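Local structure of glycosyl transferase (Staphylococcus aureus, 5TZJ) at residues D243-F254 with F281-L292. The protein belongs to the family 2 glycosyltransferases, pairing a glycosyltransferase domain with a TarS-type linker domain. Sequence-based numbering, arbitrary orientation.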
ATOM      1  N   ASP A 243     -12.715  14.869  -1.456  1.00 25.32           N
ATOM      2  CA  ASP A 243     -13.573  14.205  -0.471  1.00 23.46           C
ATOM      3  C   ASP A 243     -13.887  12.797  -0.921  1.00 22.60           C
ATOM      4  O   ASP A 243     -13.869  11.853  -0.117  1.00 22.57           O
ATOM      5  CB  ASP A 243     -14.897  14.968  -0.279  1.00 24.66           C
ATOM      6  CG  ASP A 243     -14.782  16.176   0.659  1.00 26.06           C
ATOM      7  OD1 ASP A 243     -13.646  16.504   1.132  1.00 26.92           O
ATOM      8  OD2 ASP A 243     -15.851  16.793   0.952  1.00 22.94           O
ATOM      9  N   GLN A 244     -14.166  12.642  -2.216  1.00 22.62           N
ATOM     10  CA  GLN A 244     -14.537  11.335  -2.748  1.00 23.83           C
ATOM     11  C   GLN A 244     -13.369  10.371  -2.690  1.00 19.60           C
ATOM     12  O   GLN A 244     -13.560   9.193  -2.371  1.00 20.79           O
ATOM     13  CB  GLN A 244     -15.034  11.473  -4.187  1.00 31.12           C
ATOM     14  CG  GLN A 244     -16.519  11.204  -4.319  1.00 41.91           C
ATOM     15  CD  GLN A 244     -16.911   9.794  -3.813  1.00 49.31           C
ATOM     16  OE1 GLN A 244     -16.105   8.847  -3.845  1.00 55.28           O
ATOM     17  NE2 GLN A 244     -18.134   9.664  -3.329  1.00 48.41           N
ATOM     18  N   ILE A 245     -12.146  10.847  -2.979  1.00 20.93           N
ATOM     19  CA  ILE A 245     -10.965   9.976  -2.823  1.00 20.64           C
ATOM     20  C   ILE A 245     -10.746   9.587  -1.352  1.00 21.03           C
ATOM     21  O   ILE A 245     -10.483   8.419  -1.022  1.00 21.05           O
ATOM     22  CB  ILE A 245      -9.731  10.651  -3.439  1.00 24.75           C
ATOM     23  CG1 ILE A 245      -9.901  10.703  -4.963  1.00 24.43           C
ATOM     24  CG2 ILE A 245      -8.377   9.955  -3.006  1.00 21.40           C
ATOM     25  CD1 ILE A 245      -9.049  11.830  -5.567  1.00 25.75           C
ATOM     26  N   LEU A 246     -10.815  10.549  -0.448  1.00 22.53           N
ATOM     27  CA  LEU A 246     -10.709  10.205   0.977  1.00 19.82           C
ATOM     28  C   LEU A 246     -11.756   9.172   1.390  1.00 22.48           C
ATOM     29  O   LEU A 246     -11.427   8.189   2.069  1.00 21.50           O
ATOM     30  CB  LEU A 246     -10.849  11.451   1.814  1.00 21.01           C
ATOM     31  CG  LEU A 246     -10.530  11.382   3.302  1.00 22.68           C
ATOM     32  CD1 LEU A 246      -9.190  10.624   3.619  1.00 16.13           C
ATOM     33  CD2 LEU A 246     -10.400  12.843   3.833  1.00 20.72           C
ATOM     34  N   ALA A 247     -13.026   9.348   0.955  1.00 19.05           N
ATOM     35  CA  ALA A 247     -14.040   8.353   1.277  1.00 22.01           C
ATOM     36  C   ALA A 247     -13.657   6.976   0.760  1.00 17.87           C
ATOM     37  O   ALA A 247     -13.792   5.985   1.481  1.00 18.40           O
ATOM     38  CB  ALA A 247     -15.425   8.773   0.713  1.00 24.88           C
ATOM     39  N   GLU A 248     -13.166   6.886  -0.485  1.00 19.22           N
ATOM     40  CA  GLU A 248     -12.767   5.579  -1.015  1.00 19.63           C
ATOM     41  C   GLU A 248     -11.620   4.990  -0.204  1.00 23.08           C
ATOM     42  O   GLU A 248     -11.558   3.759  -0.005  1.00 23.02           O
ATOM     43  CB  GLU A 248     -12.319   5.654  -2.483  1.00 20.07           C
ATOM     44  CG  GLU A 248     -13.459   5.760  -3.474  1.00 36.89           C
ATOM     45  CD  GLU A 248     -14.600   4.753  -3.227  1.00 44.80           C
ATOM     46  OE1 GLU A 248     -14.337   3.522  -2.998  1.00 46.59           O
ATOM     47  OE2 GLU A 248     -15.762   5.224  -3.268  1.00 44.64           O
ATOM     48  N   PHE A 249     -10.659   5.837   0.173  1.00 18.50           N
ATOM     49  CA  PHE A 249      -9.573   5.355   1.016  1.00 20.92           C
ATOM     50  C   PHE A 249     -10.124   4.833   2.338  1.00 20.78           C
ATOM     51  O   PHE A 249      -9.654   3.815   2.859  1.00 18.38           O
ATOM     52  CB  PHE A 249      -8.521   6.454   1.284  1.00 19.06           C
ATOM     53  CG  PHE A 249      -7.393   5.951   2.167  1.00 18.20           C
ATOM     54  CD1 PHE A 249      -6.457   5.056   1.664  1.00 18.65           C
ATOM     55  CD2 PHE A 249      -7.390   6.225   3.523  1.00 20.62           C
ATOM     56  CE1 PHE A 249      -5.444   4.517   2.492  1.00 20.59           C
ATOM     57  CE2 PHE A 249      -6.373   5.700   4.344  1.00 23.66           C
ATOM     58  CZ  PHE A 249      -5.416   4.849   3.822  1.00 21.98           C
ATOM     59  N   LEU A 250     -11.126   5.516   2.888  1.00 17.38           N
ATOM     60  CA  LEU A 250     -11.704   5.055   4.156  1.00 18.26           C
ATOM     61  C   LEU A 250     -12.462   3.730   3.974  1.00 20.60           C
ATOM     62  O   LEU A 250     -12.385   2.855   4.835  1.00 19.23           O
ATOM     63  CB  LEU A 250     -12.609   6.141   4.737  1.00 17.53           C
ATOM     64  CG  LEU A 250     -11.893   7.429   5.196  1.00 21.49           C
ATOM     65  CD1 LEU A 250     -12.929   8.544   5.553  1.00 17.93           C
ATOM     66  CD2 LEU A 250     -10.997   7.146   6.425  1.00 18.57           C
ATOM     67  N   ASN A 251     -13.170   3.544   2.835  1.00 21.43           N
ATOM     68  CA  ASN A 251     -13.824   2.259   2.577  1.00 18.14           C
ATOM     69  C   ASN A 251     -12.816   1.113   2.585  1.00 23.43           C
ATOM     70  O   ASN A 251     -13.047   0.056   3.196  1.00 18.37           O
ATOM     71  CB  ASN A 251     -14.538   2.287   1.220  1.00 16.27           C
ATOM     72  CG  ASN A 251     -15.802   3.132   1.245  1.00 21.26           C
ATOM     73  OD1 ASN A 251     -16.404   3.395   2.303  1.00 23.65           O
ATOM     74  ND2 ASN A 251     -16.217   3.560   0.080  1.00 20.70           N
ATOM     75  N   ARG A 252     -11.729   1.284   1.813  1.00 23.18           N
ATOM     76  CA  ARG A 252     -10.648   0.315   1.781  1.00 26.78           C
ATOM     77  C   ARG A 252     -10.116   0.040   3.188  1.00 23.16           C
ATOM     78  O   ARG A 252      -9.960  -1.122   3.597  1.00 25.06           O
ATOM     79  CB  ARG A 252      -9.523   0.846   0.882  1.00 26.12           C
ATOM     80  CG  ARG A 252      -8.171   0.137   1.124  1.00 31.76           C
ATOM     81  CD  ARG A 252      -6.928   1.100   1.194  1.00 39.23           C
ATOM     82  NE  ARG A 252      -5.798   0.381   1.813  1.00 39.02           N
ATOM     83  CZ  ARG A 252      -4.984  -0.439   1.159  1.00 36.84           C
ATOM     84  NH1 ARG A 252      -5.102  -0.581  -0.145  1.00 30.11           N
ATOM     85  NH2 ARG A 252      -4.016  -1.097   1.810  1.00 39.68           N
ATOM     86  N   HIS A 253      -9.790   1.103   3.905  1.00 21.21           N
ATOM     87  CA  HIS A 253      -9.054   0.969   5.177  1.00 19.39           C
ATOM     88  C   HIS A 253      -9.879   0.204   6.196  1.00 21.55           C
ATOM     89  O   HIS A 253      -9.405  -0.768   6.798  1.00 19.34           O
ATOM     90  CB  HIS A 253      -8.720   2.344   5.721  1.00 19.22           C
ATOM     91  CG  HIS A 253      -8.135   2.313   7.102  1.00 21.60           C
ATOM     92  ND1 HIS A 253      -6.789   2.111   7.312  1.00 16.65           N
ATOM     93  CD2 HIS A 253      -8.703   2.419   8.334  1.00 20.78           C
ATOM     94  CE1 HIS A 253      -6.544   2.100   8.618  1.00 18.58           C
ATOM     95  NE2 HIS A 253      -7.687   2.289   9.265  1.00 17.46           N
ATOM     96  N   PHE A 254     -11.160   0.599   6.354  1.00 19.63           N
ATOM     97  CA  PHE A 254     -12.024  -0.021   7.354  1.00 23.69           C
ATOM     98  C   PHE A 254     -12.431  -1.424   6.957  1.00 22.92           C
ATOM     99  O   PHE A 254     -12.794  -2.214   7.844  1.00 24.69           O
ATOM    100  CB  PHE A 254     -13.292   0.844   7.615  1.00 18.67           C
ATOM    101  CG  PHE A 254     -13.054   1.964   8.599  1.00 21.18           C
ATOM    102  CD1 PHE A 254     -12.451   3.163   8.190  1.00 18.19           C
ATOM    103  CD2 PHE A 254     -13.413   1.804   9.934  1.00 19.11           C
ATOM    104  CE1 PHE A 254     -12.214   4.172   9.092  1.00 20.26           C
ATOM    105  CE2 PHE A 254     -13.205   2.814  10.832  1.00 19.08           C
ATOM    106  CZ  PHE A 254     -12.600   3.997  10.435  1.00 21.15           C
ATOM    107  N   PHE A 281      -6.461   9.911  13.660  1.00 20.32           N
ATOM    108  CA  PHE A 281      -6.543   9.793  12.208  1.00 19.33           C
ATOM    109  C   PHE A 281      -7.930  10.256  11.717  1.00 20.33           C
ATOM    110  O   PHE A 281      -8.026  11.135  10.834  1.00 19.09           O
ATOM    111  CB  PHE A 281      -6.234   8.343  11.830  1.00 20.77           C
ATOM    112  CG  PHE A 281      -6.854   7.828  10.508  1.00 18.98           C
ATOM    113  CD1 PHE A 281      -6.771   8.556   9.333  1.00 19.00           C
ATOM    114  CD2 PHE A 281      -7.394   6.535  10.466  1.00 16.85           C
ATOM    115  CE1 PHE A 281      -7.279   8.045   8.121  1.00 17.07           C
ATOM    116  CE2 PHE A 281      -7.884   5.990   9.282  1.00 19.21           C
ATOM    117  CZ  PHE A 281      -7.812   6.735   8.096  1.00 20.69           C
ATOM    118  N   ILE A 282      -8.998   9.767  12.353  1.00 14.74           N
ATOM    119  CA  ILE A 282     -10.349  10.159  11.890  1.00 16.20           C
ATOM    120  C   ILE A 282     -10.605  11.647  12.125  1.00 19.49           C
ATOM    121  O   ILE A 282     -11.322  12.278  11.347  1.00 20.25           O
ATOM    122  CB  ILE A 282     -11.395   9.248  12.550  1.00 18.81           C
ATOM    123  CG1 ILE A 282     -11.041   7.802  12.219  1.00 15.22           C
ATOM    124  CG2 ILE A 282     -12.862   9.554  12.039  1.00 21.20           C
ATOM    125  CD1 ILE A 282     -10.877   7.597  10.656  1.00 15.48           C
ATOM    126  N   GLN A 283      -9.922  12.273  13.107  1.00 19.30           N
ATOM    127  CA  GLN A 283     -10.134  13.696  13.336  1.00 21.06           C
ATOM    128  C   GLN A 283      -9.558  14.560  12.226  1.00 19.31           C
ATOM    129  O   GLN A 283      -9.974  15.716  12.056  1.00 17.54           O
ATOM    130  CB  GLN A 283      -9.579  14.095  14.716  1.00 29.84           C
ATOM    131  CG  GLN A 283     -10.617  13.750  15.814  1.00 36.32           C
ATOM    132  CD  GLN A 283     -10.134  13.924  17.253  1.00 41.13           C
ATOM    133  OE1 GLN A 283      -9.108  14.536  17.522  1.00 38.18           O
ATOM    134  NE2 GLN A 283     -10.890  13.362  18.190  1.00 42.16           N
ATOM    135  N   ALA A 284      -8.665  14.024  11.434  1.00 17.93           N
ATOM    136  CA  ALA A 284      -8.230  14.729  10.245  1.00 23.06           C
ATOM    137  C   ALA A 284      -9.221  14.618   9.089  1.00 22.12           C
ATOM    138  O   ALA A 284      -9.007  15.308   8.090  1.00 23.42           O
ATOM    139  CB  ALA A 284      -6.877  14.164   9.768  1.00 19.05           C
ATOM    140  N   VAL A 285     -10.224  13.743   9.191  1.00 17.59           N
ATOM    141  CA  VAL A 285     -11.241  13.557   8.155  1.00 20.62           C
ATOM    142  C   VAL A 285     -12.413  14.486   8.464  1.00 21.63           C
ATOM    143  O   VAL A 285     -13.042  14.335   9.519  1.00 21.56           O
ATOM    144  CB  VAL A 285     -11.688  12.086   8.087  1.00 21.50           C
ATOM    145  CG1 VAL A 285     -12.880  11.863   7.092  1.00 19.25           C
ATOM    146  CG2 VAL A 285     -10.482  11.157   7.725  1.00 23.75           C
ATOM    147  N   PRO A 286     -12.697  15.493   7.643  1.00 22.92           N
ATOM    148  CA  PRO A 286     -13.868  16.339   7.931  1.00 22.21           C
ATOM    149  C   PRO A 286     -15.132  15.487   7.951  1.00 21.26           C
ATOM    150  O   PRO A 286     -15.310  14.614   7.115  1.00 16.86           O
ATOM    151  CB  PRO A 286     -13.904  17.341   6.765  1.00 20.71           C
ATOM    152  CG  PRO A 286     -12.479  17.345   6.217  1.00 21.41           C
ATOM    153  CD  PRO A 286     -12.023  15.887   6.401  1.00 19.73           C
ATOM    154  N   GLU A 287     -16.022  15.795   8.904  1.00 18.86           N
ATOM    155  CA  GLU A 287     -17.243  15.019   9.114  1.00 25.66           C
ATOM    156  C   GLU A 287     -18.124  14.937   7.871  1.00 21.99           C
ATOM    157  O   GLU A 287     -18.849  13.956   7.703  1.00 20.41           O
ATOM    158  CB  GLU A 287     -18.036  15.640  10.266  1.00 31.36           C
ATOM    159  CG  GLU A 287     -19.182  14.815  10.793  1.00 45.42           C
ATOM    160  CD  GLU A 287     -19.942  15.572  11.914  1.00 56.04           C
ATOM    161  OE1 GLU A 287     -19.308  15.947  12.928  1.00 55.66           O
ATOM    162  OE2 GLU A 287     -21.161  15.844  11.751  1.00 62.35           O
ATOM    163  N   ARG A 288     -18.084  15.933   6.987  1.00 23.35           N
ATOM    164  CA  ARG A 288     -18.920  15.853   5.776  1.00 21.34           C
ATOM    165  C   ARG A 288     -18.553  14.660   4.906  1.00 22.94           C
ATOM    166  O   ARG A 288     -19.369  14.228   4.078  1.00 24.21           O
ATOM    167  CB  ARG A 288     -18.775  17.138   4.955  1.00 21.78           C
ATOM    168  CG  ARG A 288     -17.287  17.348   4.411  1.00 22.27           C
ATOM    169  CD  ARG A 288     -17.010  18.725   3.795  1.00 19.57           C
ATOM    170  NE  ARG A 288     -15.780  18.563   3.003  1.00 25.29           N
ATOM    171  CZ  ARG A 288     -14.583  19.089   3.322  1.00 24.40           C
ATOM    172  NH1 ARG A 288     -14.451  19.915   4.381  1.00 21.11           N
ATOM    173  NH2 ARG A 288     -13.504  18.814   2.572  1.00 21.92           N
ATOM    174  N   VAL A 289     -17.347  14.109   5.081  1.00 21.19           N
ATOM    175  CA  VAL A 289     -16.923  13.005   4.244  1.00 19.13           C
ATOM    176  C   VAL A 289     -17.667  11.742   4.629  1.00 19.14           C
ATOM    177  O   VAL A 289     -17.781  10.822   3.811  1.00 18.67           O
ATOM    178  CB  VAL A 289     -15.391  12.808   4.361  1.00 21.34           C
ATOM    179  CG1 VAL A 289     -14.926  11.588   3.553  1.00 21.80           C
ATOM    180  CG2 VAL A 289     -14.659  14.078   3.952  1.00 17.03           C
ATOM    181  N   ASP A 290     -18.170  11.673   5.871  1.00 19.70           N
ATOM    182  CA  ASP A 290     -18.773  10.434   6.355  1.00 18.77           C
ATOM    183  C   ASP A 290     -19.978  10.057   5.511  1.00 22.22           C
ATOM    184  O   ASP A 290     -20.253   8.868   5.304  1.00 22.45           O
ATOM    185  CB  ASP A 290     -19.210  10.592   7.813  1.00 23.39           C
ATOM    186  CG  ASP A 290     -18.038  10.799   8.791  1.00 27.83           C
ATOM    187  OD1 ASP A 290     -16.883  10.986   8.305  1.00 28.90           O
ATOM    188  OD2 ASP A 290     -18.295  10.852  10.046  1.00 24.37           O
ATOM    189  N   ALA A 291     -20.675  11.064   4.987  1.00 19.31           N
ATOM    190  CA  ALA A 291     -21.851  10.870   4.141  1.00 23.00           C
ATOM    191  C   ALA A 291     -21.486  10.188   2.840  1.00 23.10           C
ATOM    192  O   ALA A 291     -22.371   9.615   2.178  1.00 21.99           O
ATOM    193  CB  ALA A 291     -22.530  12.232   3.835  1.00 26.06           C
ATOM    194  N   LEU A 292     -20.208  10.197   2.473  1.00 19.77           N
ATOM    195  CA  LEU A 292     -19.807   9.549   1.229  1.00 21.49           C
ATOM    196  C   LEU A 292     -19.255   8.144   1.400  1.00 20.66           C
ATOM    197  O   LEU A 292     -19.020   7.493   0.378  1.00 21.94           O
ATOM    198  CB  LEU A 292     -18.725  10.361   0.495  1.00 24.68           C
ATOM    199  CG  LEU A 292     -18.919  11.865   0.333  1.00 28.80           C
ATOM    200  CD1 LEU A 292     -17.634  12.447  -0.305  1.00 27.27           C
ATOM    201  CD2 LEU A 292     -20.140  12.127  -0.486  1.00 31.40           C
TER
HETATM  202  O   HOH W   1     -18.807   4.770  -0.562  1.00 19.31           O
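Asp243 and Arg288 meet side-on. NE of Arg288 donates to OD2 of Asp243 at 2.7 Å, almost straight at 167°. NH2 of Arg288 donates to OD1 of Asp243, also at 2.7 Å but more bent. Both carboxylate oxygens use their syn lone pairs, and the two flat groups lie nearly coplanar. The ring of Pro286 sets CB against one face of the guanidinium. Arg288 starts with CG wedged between its backbone N and carbonyl carbon (chi1 64°), then runs extended to NE, which carries the charge across to the helix.

Next to this pair, Leu292 lays CD1 against CB of Asp243 and CB against the methyl of Ala247. Val289 packs CG1 against the methyl of Ala247, and Leu250 CD1 meets CG1 of Val285 tip to tip at 3.7 Å. Leu250 runs alongside Phe281 in the opposite sense, and its other methyl, CD2, touches CZ of Phe281 at 3.6 Å. Phe281 then points its edge at the face of His253 in a T-shaped pair, planes at 76° and centroids 5.2 Å apart; NE2 of that imidazole is hydrogen-bonded to Thr259. Ile282 CD1 comes in at the edge of Phe254, with Leu301 of helix 298-305 touching both residues.

A water accepts from ND2 of Asn251 and donates to O of Leu292, tying the helix to the final turn of 281-292. Within the linker family region, an apolar seam thus joins helix 239-256 to the end of helix 271-282 and the turns after it. The bidentate salt bridge, with Arg288 on the exposed side, sets a positive charge directly against the buried carboxylate of Asp243 and probably favours its ionised form.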